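Local coordinates for protein putative hexose oxidase (Nonomuraea sp. ATCC 39727, PDB 5AWV) that is an FAD-linked oxidoreductase that binds the glycopeptide antibiotic teicoplanin and probably oxidises its sugar with a doubly tethered flavin, at residues A[123-128]-A[154-159]; A[180-185]-A[222-227]. All blocks are in the same frame, centred on the assembly; numbering follows the deposited sequence.

Contact 1: A[123-128]-A[154-159]. With FAD (flavin-adenine dinucleotide), chain M.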
ATOM      1  N   PHE A 123       1.682 -10.484  15.551  1.00 17.23           N
ATOM      2  CA  PHE A 123       1.417 -11.090  14.252  1.00 15.84           C
ATOM      3  C   PHE A 123       2.480 -10.846  13.248  1.00 15.49           C
ATOM      4  O   PHE A 123       2.829  -9.723  12.957  1.00 16.30           O
ATOM      5  CB  PHE A 123       0.089 -10.580  13.724  1.00 16.48           C
ATOM      6  CG  PHE A 123      -1.060 -11.079  14.476  1.00 15.23           C
ATOM      7  CD1 PHE A 123      -1.595 -12.309  14.195  1.00 14.82           C
ATOM      8  CD2 PHE A 123      -1.596 -10.351  15.486  1.00 14.53           C
ATOM      9  CE1 PHE A 123      -2.682 -12.762  14.878  1.00 14.93           C
ATOM     10  CE2 PHE A 123      -2.639 -10.813  16.164  1.00 14.16           C
ATOM     11  CZ  PHE A 123      -3.217 -12.004  15.875  1.00 13.50           C
ATOM     12  N   LEU A 124       3.044 -11.904  12.735  1.00 16.63           N
ATOM     13  CA  LEU A 124       4.018 -11.905  11.668  1.00 15.65           C
ATOM     14  C   LEU A 124       3.206 -11.845  10.349  1.00 15.99           C
ATOM     15  O   LEU A 124       2.278 -12.716  10.102  1.00 17.31           O
ATOM     16  CB  LEU A 124       4.795 -13.231  11.715  1.00 17.72           C
ATOM     17  CG  LEU A 124       6.053 -13.392  10.871  1.00 24.28           C
ATOM     18  CD1 LEU A 124       6.795 -14.716  11.021  1.00 32.11           C
ATOM     19  CD2 LEU A 124       5.807 -13.317   9.432  1.00 28.29           C
ATOM     20  N   ILE A 125       3.514 -10.853   9.518  1.00 14.95           N
ATOM     21  CA  ILE A 125       2.914 -10.701   8.159  1.00 14.72           C
ATOM     22  C   ILE A 125       4.044 -10.472   7.221  1.00 15.27           C
ATOM     23  O   ILE A 125       4.836  -9.488   7.325  1.00 15.50           O
ATOM     24  CB  ILE A 125       1.933  -9.542   8.109  1.00 16.93           C
ATOM     25  CG1 ILE A 125       0.873  -9.723   9.214  1.00 18.10           C
ATOM     26  CG2 ILE A 125       1.193  -9.486   6.791  1.00 15.66           C
ATOM     27  CD1 ILE A 125      -0.149  -8.638   9.268  1.00 20.53           C
ATOM     28  N   GLU A 126       4.168 -11.386   6.274  1.00 16.23           N
ATOM     29  CA  GLU A 126       5.189 -11.307   5.249  1.00 16.67           C
ATOM     30  C   GLU A 126       4.786 -10.399   4.090  1.00 17.38           C
ATOM     31  O   GLU A 126       3.595 -10.226   3.875  1.00 13.99           O
ATOM     32  CB  GLU A 126       5.596 -12.725   4.767  1.00 18.18           C
ATOM     33  CG  GLU A 126       6.529 -13.364   5.753  1.00 19.27           C
ATOM     34  CD  GLU A 126       7.033 -14.733   5.355  1.00 24.24           C
ATOM     35  OE1 GLU A 126       6.425 -15.385   4.506  1.00 23.64           O
ATOM     36  OE2 GLU A 126       8.051 -15.157   5.947  1.00 25.54           O
ATOM     37  N   PRO A 127       5.781  -9.735   3.444  1.00 15.37           N
ATOM     38  CA  PRO A 127       5.616  -8.684   2.417  1.00 15.65           C
ATOM     39  C   PRO A 127       4.950  -9.115   1.116  1.00 14.14           C
ATOM     40  O   PRO A 127       4.332  -8.299   0.489  1.00 15.19           O
ATOM     41  CB  PRO A 127       7.031  -8.188   2.123  1.00 14.59           C
ATOM     42  CG  PRO A 127       7.901  -9.343   2.574  1.00 15.68           C
ATOM     43  CD  PRO A 127       7.224 -10.038   3.681  1.00 17.20           C
ATOM     44  N   GLY A 128       4.957 -10.363   0.771  1.00 13.66           N
ATOM     45  CA  GLY A 128       4.293 -10.785  -0.440  1.00 15.73           C
ATOM     46  C   GLY A 128       2.798 -10.989  -0.344  1.00 16.58           C
ATOM     47  O   GLY A 128       2.124 -11.181  -1.387  1.00 18.44           O
ATOM     48  N   VAL A 154      -3.113  -4.490  -3.222  1.00 14.28           N
ATOM     49  CA  VAL A 154      -1.982  -3.789  -2.673  1.00 15.74           C
ATOM     50  C   VAL A 154      -1.124  -4.747  -1.824  1.00 13.51           C
ATOM     51  O   VAL A 154      -1.649  -5.493  -1.005  1.00 13.97           O
ATOM     52  CB  VAL A 154      -2.484  -2.603  -1.867  1.00 16.37           C
ATOM     53  CG1 VAL A 154      -1.460  -2.066  -0.858  1.00 15.90           C
ATOM     54  CG2 VAL A 154      -2.912  -1.560  -2.865  1.00 19.13           C
ATOM     55  N   GLY A 155       0.186  -4.710  -2.026  1.00 12.68           N
ATOM     56  CA  GLY A 155       1.084  -5.538  -1.220  1.00 12.38           C
ATOM     57  C   GLY A 155       1.435  -5.016   0.154  1.00 12.74           C
ATOM     58  O   GLY A 155       1.650  -3.808   0.394  1.00 12.29           O
ATOM     59  N   VAL A 156       1.593  -5.937   1.074  1.00 12.43           N
ATOM     60  CA  VAL A 156       2.084  -5.569   2.382  1.00 14.31           C
ATOM     61  C   VAL A 156       3.474  -4.827   2.315  1.00 14.07           C
ATOM     62  O   VAL A 156       3.740  -3.890   3.078  1.00 13.89           O
ATOM     63  CB  VAL A 156       2.135  -6.839   3.264  1.00 16.09           C
ATOM     64  CG1 VAL A 156       2.943  -6.619   4.548  1.00 17.63           C
ATOM     65  CG2 VAL A 156       0.697  -7.201   3.600  1.00 16.32           C
ATOM     66  N   GLY A 157       4.344  -5.307   1.448  1.00 13.91           N
ATOM     67  CA  GLY A 157       5.700  -4.830   1.428  1.00 14.43           C
ATOM     68  C   GLY A 157       5.838  -3.345   1.318  1.00 13.52           C
ATOM     69  O   GLY A 157       6.483  -2.720   2.169  1.00 14.34           O
ATOM     70  N   GLY A 158       5.224  -2.762   0.292  1.00 14.58           N
ATOM     71  CA  GLY A 158       5.226  -1.292   0.163  1.00 12.97           C
ATOM     72  C   GLY A 158       4.272  -0.581   1.079  1.00 12.44           C
ATOM     73  O   GLY A 158       4.521   0.559   1.509  1.00 12.51           O
ATOM     74  N   HIS A 159       3.144  -1.214   1.336  1.00 11.73           N
ATOM     75  CA  HIS A 159       2.034  -0.566   2.016  1.00 12.64           C
ATOM     76  C   HIS A 159       2.359  -0.173   3.470  1.00 12.77           C
ATOM     77  O   HIS A 159       2.106   0.978   3.894  1.00 15.47           O
ATOM     78  CB  HIS A 159       0.744  -1.391   1.917  1.00 11.75           C
ATOM     79  CG  HIS A 159      -0.469  -0.738   2.480  1.00 12.27           C
ATOM     80  ND1 HIS A 159      -1.113   0.297   1.843  1.00 13.58           N
ATOM     81  CD2 HIS A 159      -1.215  -1.015   3.583  1.00 12.09           C
ATOM     82  CE1 HIS A 159      -2.182   0.655   2.545  1.00 13.06           C
ATOM     83  NE2 HIS A 159      -2.261  -0.129   3.606  1.00 12.60           N
TER
HETATM   84  PA  FAD M 601       5.328  -2.282  -4.982  1.00 15.20           P
HETATM   85  O1A FAD M 601       5.134  -1.574  -6.306  1.00 14.06           O
HETATM   86  O2A FAD M 601       5.607  -3.712  -4.926  1.00 14.49           O
HETATM   87  O5B FAD M 601       6.398  -1.515  -4.105  1.00 13.81           O
HETATM   88  C5B FAD M 601       6.365  -0.065  -3.873  1.00 14.19           C
HETATM   89  C4B FAD M 601       7.718   0.414  -3.451  1.00 13.42           C
HETATM   90  O4B FAD M 601       8.173  -0.172  -2.226  1.00 13.89           O
HETATM   91  C3B FAD M 601       8.861   0.186  -4.452  1.00 14.41           C
HETATM   92  O3B FAD M 601       9.916   1.177  -4.385  1.00 15.13           O
HETATM   93  C2B FAD M 601       9.327  -1.155  -3.973  1.00 15.72           C
HETATM   94  O2B FAD M 601      10.608  -1.414  -4.442  1.00 15.73           O
HETATM   95  C1B FAD M 601       9.232  -1.049  -2.488  1.00 14.42           C
HETATM   96  N9A FAD M 601       9.069  -2.346  -1.874  1.00 14.60           N
HETATM   97  C8A FAD M 601       8.163  -3.305  -2.101  1.00 16.38           C
HETATM   98  N7A FAD M 601       8.303  -4.345  -1.250  1.00 16.17           N
HETATM   99  C5A FAD M 601       9.308  -4.053  -0.435  1.00 15.61           C
HETATM  100  C6A FAD M 601      10.021  -4.760   0.650  1.00 14.82           C
HETATM  101  N6A FAD M 601       9.607  -5.979   0.982  1.00 14.39           N
HETATM  102  N1A FAD M 601      11.043  -4.090   1.261  1.00 14.83           N
HETATM  103  C2A FAD M 601      11.439  -2.848   0.856  1.00 17.11           C
HETATM  104  N3A FAD M 601      10.862  -2.152  -0.162  1.00 14.14           N
HETATM  105  C4A FAD M 601       9.843  -2.753  -0.840  1.00 16.31           C
HETATM  106  N1  FAD M 601      -2.480   3.381  -0.009  1.00 16.22           N
HETATM  107  C2  FAD M 601      -3.148   3.659   1.150  1.00 17.14           C
HETATM  108  O2  FAD M 601      -2.495   3.988   2.166  1.00 17.08           O
HETATM  109  N3  FAD M 601      -4.483   3.563   1.252  1.00 19.34           N
HETATM  110  C4  FAD M 601      -5.243   3.059   0.257  1.00 19.42           C
HETATM  111  O4  FAD M 601      -6.482   2.933   0.380  1.00 22.02           O
HETATM  112  C4X FAD M 601      -4.593   2.700  -1.010  1.00 20.26           C
HETATM  113  N5  FAD M 601      -5.291   2.184  -2.082  1.00 23.08           N
HETATM  114  C5X FAD M 601      -4.675   1.757  -3.228  1.00 22.81           C
HETATM  115  C6  FAD M 601      -5.459   1.173  -4.244  1.00 25.87           C
HETATM  116  C7  FAD M 601      -4.752   0.855  -5.435  1.00 22.79           C
HETATM  117  C7M FAD M 601      -5.550   0.248  -6.618  1.00 26.94           C
HETATM  118  C8  FAD M 601      -3.253   1.026  -5.590  1.00 19.07           C
HETATM  119  C8M FAD M 601      -2.503   0.427  -6.756  1.00 17.55           C
HETATM  120  C9  FAD M 601      -2.533   1.556  -4.497  1.00 17.27           C
HETATM  121  C9A FAD M 601      -3.179   1.946  -3.361  1.00 18.22           C
HETATM  122  N10 FAD M 601      -2.497   2.509  -2.249  1.00 18.43           N
HETATM  123  C10 FAD M 601      -3.142   2.860  -1.074  1.00 17.50           C
HETATM  124  C1' FAD M 601      -1.022   2.771  -2.317  1.00 16.86           C
HETATM  125  C2' FAD M 601      -0.207   1.682  -1.729  1.00 13.79           C
HETATM  126  O2' FAD M 601      -0.250   1.869  -0.327  1.00 11.93           O
HETATM  127  C3' FAD M 601       1.166   1.947  -2.222  1.00 13.52           C
HETATM  128  O3' FAD M 601       1.073   1.906  -3.648  1.00 13.70           O
HETATM  129  C4' FAD M 601       2.146   0.859  -1.703  1.00 13.40           C
HETATM  130  O4' FAD M 601       3.462   1.415  -1.784  1.00 13.29           O
HETATM  131  C5' FAD M 601       2.056  -0.344  -2.607  1.00 14.44           C
HETATM  132  O5' FAD M 601       2.856  -1.422  -2.085  1.00 13.95           O
HETATM  133  P   FAD M 601       3.140  -2.667  -2.998  1.00 13.88           P
HETATM  134  O1P FAD M 601       3.880  -3.667  -2.253  1.00 13.05           O
HETATM  135  O2P FAD M 601       1.907  -3.188  -3.683  1.00 13.87           O
HETATM  136  O3P FAD M 601       3.943  -1.945  -4.181  1.00 13.87           O
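In the plane of the Pro127 carbonyl, on a lone pair, sits the amide of Gly157: N is 3.1 Å from Pro127 O, and the bond is bent to 138° at the hydrogen. The His159 imidazole, by contrast, meets the flavin with its edge, where FAD N1 lies in the ring plane and ND1 shares a 2.8 Å hydrogen bond with FAD O2'. Val154 lays CG2 on the face of the isoalloxazine, 3.5 Å from FAD C9.

This is the glycine-rich helix start of a PCMH-type FAD-binding domain, docked on the end of strand 122-125. Gly155 is the N-cap of helix 156-161, and the dinucleotide's phosphate next to the flavin arm sits at that helix end, where the helix dipole would add to the pull on its charge. With no side chains on Gly155, Gly157 and Gly158, the cofactor can press directly on the backbone.

Val156 plugs the join to the strand. Its CG1, anti to the backbone N (chi1 167°), faces Glu126 O, while CG2 meets Ile125 CG2 at 4.0 Å, the two side chains crossing at about a right angle. Val134 of helix 131-142 packs against both. Pro127 also reaches the adenine, its CB 3.6 Å from FAD N6A. Two amides grip the phosphate: Gly155 N lies 2.8 Å from FAD O2P, and Gly158 N 3.0 Å from FAD O1P.

Contact 2: A[180-185]-A[222-227]. With FAD (flavin-adenine dinucleotide), chain M.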
ATOM      1  N   TYR A 180       5.267  -3.278  15.216  1.00 17.97           N
ATOM      2  CA  TYR A 180       6.065  -3.609  16.437  1.00 18.39           C
ATOM      3  C   TYR A 180       7.497  -3.830  16.031  1.00 17.58           C
ATOM      4  O   TYR A 180       8.420  -3.383  16.730  1.00 18.12           O
ATOM      5  CB  TYR A 180       5.461  -4.842  17.176  1.00 20.33           C
ATOM      6  CG  TYR A 180       6.337  -5.333  18.271  1.00 21.65           C
ATOM      7  CD1 TYR A 180       6.460  -4.591  19.437  1.00 25.16           C
ATOM      8  CD2 TYR A 180       7.108  -6.524  18.126  1.00 22.51           C
ATOM      9  CE1 TYR A 180       7.335  -5.016  20.477  1.00 27.58           C
ATOM     10  CE2 TYR A 180       7.938  -6.957  19.163  1.00 26.04           C
ATOM     11  CZ  TYR A 180       8.051  -6.174  20.323  1.00 26.94           C
ATOM     12  OH  TYR A 180       8.834  -6.523  21.375  1.00 27.62           O
ATOM     13  N   ALA A 181       7.700  -4.499  14.905  1.00 14.42           N
ATOM     14  CA  ALA A 181       9.052  -4.827  14.454  1.00 14.96           C
ATOM     15  C   ALA A 181       9.156  -5.115  13.019  1.00 14.48           C
ATOM     16  O   ALA A 181       8.188  -5.548  12.380  1.00 14.95           O
ATOM     17  CB  ALA A 181       9.605  -6.049  15.210  1.00 14.16           C
ATOM     18  N   VAL A 182      10.353  -4.997  12.498  1.00 13.52           N
ATOM     19  CA  VAL A 182      10.648  -5.365  11.154  1.00 16.61           C
ATOM     20  C   VAL A 182      11.914  -6.219  11.099  1.00 16.10           C
ATOM     21  O   VAL A 182      12.842  -5.961  11.849  1.00 17.97           O
ATOM     22  CB  VAL A 182      11.002  -4.233  10.165  1.00 18.47           C
ATOM     23  CG1 VAL A 182       9.788  -3.608   9.543  1.00 22.12           C
ATOM     24  CG2 VAL A 182      11.905  -3.143  10.791  1.00 16.49           C
ATOM     25  N   GLU A 183      11.990  -7.091  10.117  1.00 14.65           N
ATOM     26  CA  GLU A 183      13.189  -7.812   9.711  1.00 17.22           C
ATOM     27  C   GLU A 183      13.573  -7.320   8.354  1.00 18.95           C
ATOM     28  O   GLU A 183      12.792  -7.302   7.433  1.00 16.31           O
ATOM     29  CB  GLU A 183      12.959  -9.332   9.641  1.00 19.35           C
ATOM     30  CG  GLU A 183      14.242 -10.113   9.357  1.00 19.28           C
ATOM     31  CD  GLU A 183      14.000 -11.651   9.226  1.00 24.70           C
ATOM     32  OE1 GLU A 183      13.411 -12.187   8.254  1.00 25.86           O
ATOM     33  OE2 GLU A 183      14.430 -12.336  10.101  1.00 26.04           O
ATOM     34  N   VAL A 184      14.792  -6.802   8.236  1.00 17.62           N
ATOM     35  CA  VAL A 184      15.247  -6.147   7.025  1.00 15.45           C
ATOM     36  C   VAL A 184      16.608  -6.706   6.640  1.00 17.00           C
ATOM     37  O   VAL A 184      17.487  -6.892   7.527  1.00 16.92           O
ATOM     38  CB  VAL A 184      15.450  -4.648   7.273  1.00 16.03           C
ATOM     39  CG1 VAL A 184      15.597  -3.914   5.939  1.00 16.39           C
ATOM     40  CG2 VAL A 184      14.258  -4.090   8.056  1.00 18.86           C
ATOM     41  N   VAL A 185      16.797  -6.912   5.339  1.00 16.63           N
ATOM     42  CA  VAL A 185      18.074  -7.267   4.765  1.00 17.93           C
ATOM     43  C   VAL A 185      18.710  -5.951   4.252  1.00 20.15           C
ATOM     44  O   VAL A 185      18.167  -5.287   3.378  1.00 20.48           O
ATOM     45  CB  VAL A 185      17.954  -8.307   3.680  1.00 19.78           C
ATOM     46  CG1 VAL A 185      19.240  -8.513   2.926  1.00 20.81           C
ATOM     47  CG2 VAL A 185      17.434  -9.616   4.248  1.00 18.12           C
ATOM     48  N   GLY A 222      16.611  -1.091   2.434  1.00 18.61           N
ATOM     49  CA  GLY A 222      16.865  -2.525   2.429  1.00 18.68           C
ATOM     50  C   GLY A 222      15.562  -3.253   2.132  1.00 20.88           C
ATOM     51  O   GLY A 222      14.544  -2.598   1.845  1.00 17.05           O
ATOM     52  N   VAL A 223      15.607  -4.580   2.173  1.00 20.96           N
ATOM     53  CA  VAL A 223      14.454  -5.410   1.835  1.00 18.75           C
ATOM     54  C   VAL A 223      13.765  -5.845   3.122  1.00 17.58           C
ATOM     55  O   VAL A 223      14.325  -6.595   3.885  1.00 18.13           O
ATOM     56  CB  VAL A 223      14.876  -6.613   1.059  1.00 19.71           C
ATOM     57  CG1 VAL A 223      13.639  -7.431   0.590  1.00 17.94           C
ATOM     58  CG2 VAL A 223      15.753  -6.190  -0.079  1.00 18.98           C
ATOM     59  N   VAL A 224      12.530  -5.405   3.348  1.00 15.84           N
ATOM     60  CA  VAL A 224      11.780  -5.911   4.468  1.00 14.38           C
ATOM     61  C   VAL A 224      11.375  -7.314   4.112  1.00 14.84           C
ATOM     62  O   VAL A 224      10.726  -7.513   3.087  1.00 14.45           O
ATOM     63  CB  VAL A 224      10.502  -5.106   4.727  1.00 14.52           C
ATOM     64  CG1 VAL A 224       9.684  -5.734   5.883  1.00 15.24           C
ATOM     65  CG2 VAL A 224      10.857  -3.680   5.009  1.00 15.83           C
ATOM     66  N   THR A 225      11.688  -8.281   4.990  1.00 15.40           N
ATOM     67  CA  THR A 225      11.293  -9.666   4.783  1.00 15.92           C
ATOM     68  C   THR A 225      10.225 -10.132   5.734  1.00 16.48           C
ATOM     69  O   THR A 225       9.575 -11.141   5.436  1.00 16.79           O
ATOM     70  CB  THR A 225      12.558 -10.599   4.933  1.00 16.67           C
ATOM     71  OG1 THR A 225      13.151 -10.373   6.204  1.00 18.31           O
ATOM     72  CG2 THR A 225      13.538 -10.232   3.903  1.00 15.20           C
ATOM     73  N   LYS A 226      10.028  -9.435   6.856  1.00 16.20           N
ATOM     74  CA  LYS A 226       8.934  -9.675   7.792  1.00 16.44           C
ATOM     75  C   LYS A 226       8.501  -8.350   8.484  1.00 17.23           C
ATOM     76  O   LYS A 226       9.362  -7.502   8.845  1.00 16.62           O
ATOM     77  CB  LYS A 226       9.297 -10.653   8.968  1.00 16.30           C
ATOM     78  CG  LYS A 226       9.979 -11.970   8.511  1.00 18.41           C
ATOM     79  CD  LYS A 226      10.193 -12.912   9.685  1.00 21.33           C
ATOM     80  CE  LYS A 226      10.685 -14.330   9.366  1.00 22.85           C
ATOM     81  NZ  LYS A 226      11.558 -14.377   8.178  1.00 26.14           N
ATOM     82  N   TYR A 227       7.202  -8.239   8.744  1.00 15.23           N
ATOM     83  CA  TYR A 227       6.628  -7.208   9.631  1.00 15.40           C
ATOM     84  C   TYR A 227       5.959  -7.908  10.785  1.00 16.19           C
ATOM     85  O   TYR A 227       5.316  -8.928  10.555  1.00 16.49           O
ATOM     86  CB  TYR A 227       5.548  -6.410   8.915  1.00 16.02           C
ATOM     87  CG  TYR A 227       5.969  -5.509   7.786  1.00 12.35           C
ATOM     88  CD1 TYR A 227       6.507  -4.244   8.031  1.00 13.53           C
ATOM     89  CD2 TYR A 227       5.766  -5.865   6.470  1.00 15.30           C
ATOM     90  CE1 TYR A 227       6.882  -3.386   6.982  1.00 14.09           C
ATOM     91  CE2 TYR A 227       6.083  -4.974   5.410  1.00 13.93           C
ATOM     92  CZ  TYR A 227       6.653  -3.739   5.687  1.00 13.57           C
ATOM     93  OH  TYR A 227       6.966  -2.816   4.644  1.00 14.85           O
TER
HETATM   94  PA  FAD M 601       5.328  -2.282  -4.982  1.00 15.20           P
HETATM   95  O1A FAD M 601       5.134  -1.574  -6.306  1.00 14.06           O
HETATM   96  O2A FAD M 601       5.607  -3.712  -4.926  1.00 14.49           O
HETATM   97  O5B FAD M 601       6.398  -1.515  -4.105  1.00 13.81           O
HETATM   98  C5B FAD M 601       6.365  -0.065  -3.873  1.00 14.19           C
HETATM   99  C4B FAD M 601       7.718   0.414  -3.451  1.00 13.42           C
HETATM  100  O4B FAD M 601       8.173  -0.172  -2.226  1.00 13.89           O
HETATM  101  C3B FAD M 601       8.861   0.186  -4.452  1.00 14.41           C
HETATM  102  O3B FAD M 601       9.916   1.177  -4.385  1.00 15.13           O
HETATM  103  C2B FAD M 601       9.327  -1.155  -3.973  1.00 15.72           C
HETATM  104  O2B FAD M 601      10.608  -1.414  -4.442  1.00 15.73           O
HETATM  105  C1B FAD M 601       9.232  -1.049  -2.488  1.00 14.42           C
HETATM  106  N9A FAD M 601       9.069  -2.346  -1.874  1.00 14.60           N
HETATM  107  C8A FAD M 601       8.163  -3.305  -2.101  1.00 16.38           C
HETATM  108  N7A FAD M 601       8.303  -4.345  -1.250  1.00 16.17           N
HETATM  109  C5A FAD M 601       9.308  -4.053  -0.435  1.00 15.61           C
HETATM  110  C6A FAD M 601      10.021  -4.760   0.650  1.00 14.82           C
HETATM  111  N6A FAD M 601       9.607  -5.979   0.982  1.00 14.39           N
HETATM  112  N1A FAD M 601      11.043  -4.090   1.261  1.00 14.83           N
HETATM  113  C2A FAD M 601      11.439  -2.848   0.856  1.00 17.11           C
HETATM  114  N3A FAD M 601      10.862  -2.152  -0.162  1.00 14.14           N
HETATM  115  C4A FAD M 601       9.843  -2.753  -0.840  1.00 16.31           C
HETATM  116  N1  FAD M 601      -2.480   3.381  -0.009  1.00 16.22           N
HETATM  117  C2  FAD M 601      -3.148   3.659   1.150  1.00 17.14           C
HETATM  118  O2  FAD M 601      -2.495   3.988   2.166  1.00 17.08           O
HETATM  119  N3  FAD M 601      -4.483   3.563   1.252  1.00 19.34           N
HETATM  120  C4  FAD M 601      -5.243   3.059   0.257  1.00 19.42           C
HETATM  121  O4  FAD M 601      -6.482   2.933   0.380  1.00 22.02           O
HETATM  122  C4X FAD M 601      -4.593   2.700  -1.010  1.00 20.26           C
HETATM  123  N5  FAD M 601      -5.291   2.184  -2.082  1.00 23.08           N
HETATM  124  C5X FAD M 601      -4.675   1.757  -3.228  1.00 22.81           C
HETATM  125  C6  FAD M 601      -5.459   1.173  -4.244  1.00 25.87           C
HETATM  126  C7  FAD M 601      -4.752   0.855  -5.435  1.00 22.79           C
HETATM  127  C7M FAD M 601      -5.550   0.248  -6.618  1.00 26.94           C
HETATM  128  C8  FAD M 601      -3.253   1.026  -5.590  1.00 19.07           C
HETATM  129  C8M FAD M 601      -2.503   0.427  -6.756  1.00 17.55           C
HETATM  130  C9  FAD M 601      -2.533   1.556  -4.497  1.00 17.27           C
HETATM  131  C9A FAD M 601      -3.179   1.946  -3.361  1.00 18.22           C
HETATM  132  N10 FAD M 601      -2.497   2.509  -2.249  1.00 18.43           N
HETATM  133  C10 FAD M 601      -3.142   2.860  -1.074  1.00 17.50           C
HETATM  134  C1' FAD M 601      -1.022   2.771  -2.317  1.00 16.86           C
HETATM  135  C2' FAD M 601      -0.207   1.682  -1.729  1.00 13.79           C
HETATM  136  O2' FAD M 601      -0.250   1.869  -0.327  1.00 11.93           O
HETATM  137  C3' FAD M 601       1.166   1.947  -2.222  1.00 13.52           C
HETATM  138  O3' FAD M 601       1.073   1.906  -3.648  1.00 13.70           O
HETATM  139  C4' FAD M 601       2.146   0.859  -1.703  1.00 13.40           C
HETATM  140  O4' FAD M 601       3.462   1.415  -1.784  1.00 13.29           O
HETATM  141  C5' FAD M 601       2.056  -0.344  -2.607  1.00 14.44           C
HETATM  142  O5' FAD M 601       2.856  -1.422  -2.085  1.00 13.95           O
HETATM  143  P   FAD M 601       3.140  -2.667  -2.998  1.00 13.88           P
HETATM  144  O1P FAD M 601       3.880  -3.667  -2.253  1.00 13.05           O
HETATM  145  O2P FAD M 601       1.907  -3.188  -3.683  1.00 13.87           O
HETATM  146  O3P FAD M 601       3.943  -1.945  -4.181  1.00 13.87           O
HETATM  147  O   HOH W   1      14.422 -14.931   9.631  1.00 49.12           O
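Val182 and Tyr227 lie side by side across a non-hydrogen-bonded pair, the methyl CG1 of Val182 resting 3.7 Å from CD1 of the tyrosine ring. One face of the ring is covered by strand-mate Val224, its CG1 above the centre, and Val182 CG1 approaches obliquely from the same side, 4.2 Å from Val224 CG1. Further along, Val184 pushes CG1 into the dip left by Gly222, 3.9 Å from Gly222 C, and Val185 O comes within 3.2 Å of Gly222 CA.

On the side bearing Glu183 and Lys226, a polar cluster lies beside the Val185-Val223 pair, with Glu183 buried. Glu183 stretches out, CG anti to the backbone N (chi1 -174°), alongside Lys226, whose chain curls at its tip to bring NZ 2.9 Å from Glu183 OE1 in a salt bridge on the syn side. Thr225 OG1, set between its own N and carbonyl carbon, donates to the anti lone pair of the same OE1 at 2.7 Å. Thr67, at the start of helix 67-80, also bonds this oxygen. A water bridges Glu183 OE2 and Lys226 NZ. Beyond the polar group, Thr225 CG2 touches Val185 CG2 at 4.0 Å.

Thr225 N bonds Glu183 O and Glu183 N bonds Lys226 O, two residues facing one: a classic beta bulge in the antiparallel sheet of the FAD-binding domain, just beyond Val224, whose backbone N and O pair with the adenine's N1A and N6A.

The two contacts share one sheet and one ligand, with their centres 10 Å apart. Strands 122-125 and 223-229 are neighbours, joined where Ile125 N lies 2.8 Å from Tyr227 O, so the strand pair of contact 2 continues the sheet against which the helix of contact 1 packs. Tyr227 reaches back to that helix: its OH is 2.5 Å from Gly157 O, a probable hydrogen bond. Between them the FAD is held at different points, its adenine edge by 222-227 and its phosphate and flavin arm by 154-159. Pro127 wedges in at the junction, its CG 3.4 Å from Val224 O, the oxygen that accepts from the adenine amino group.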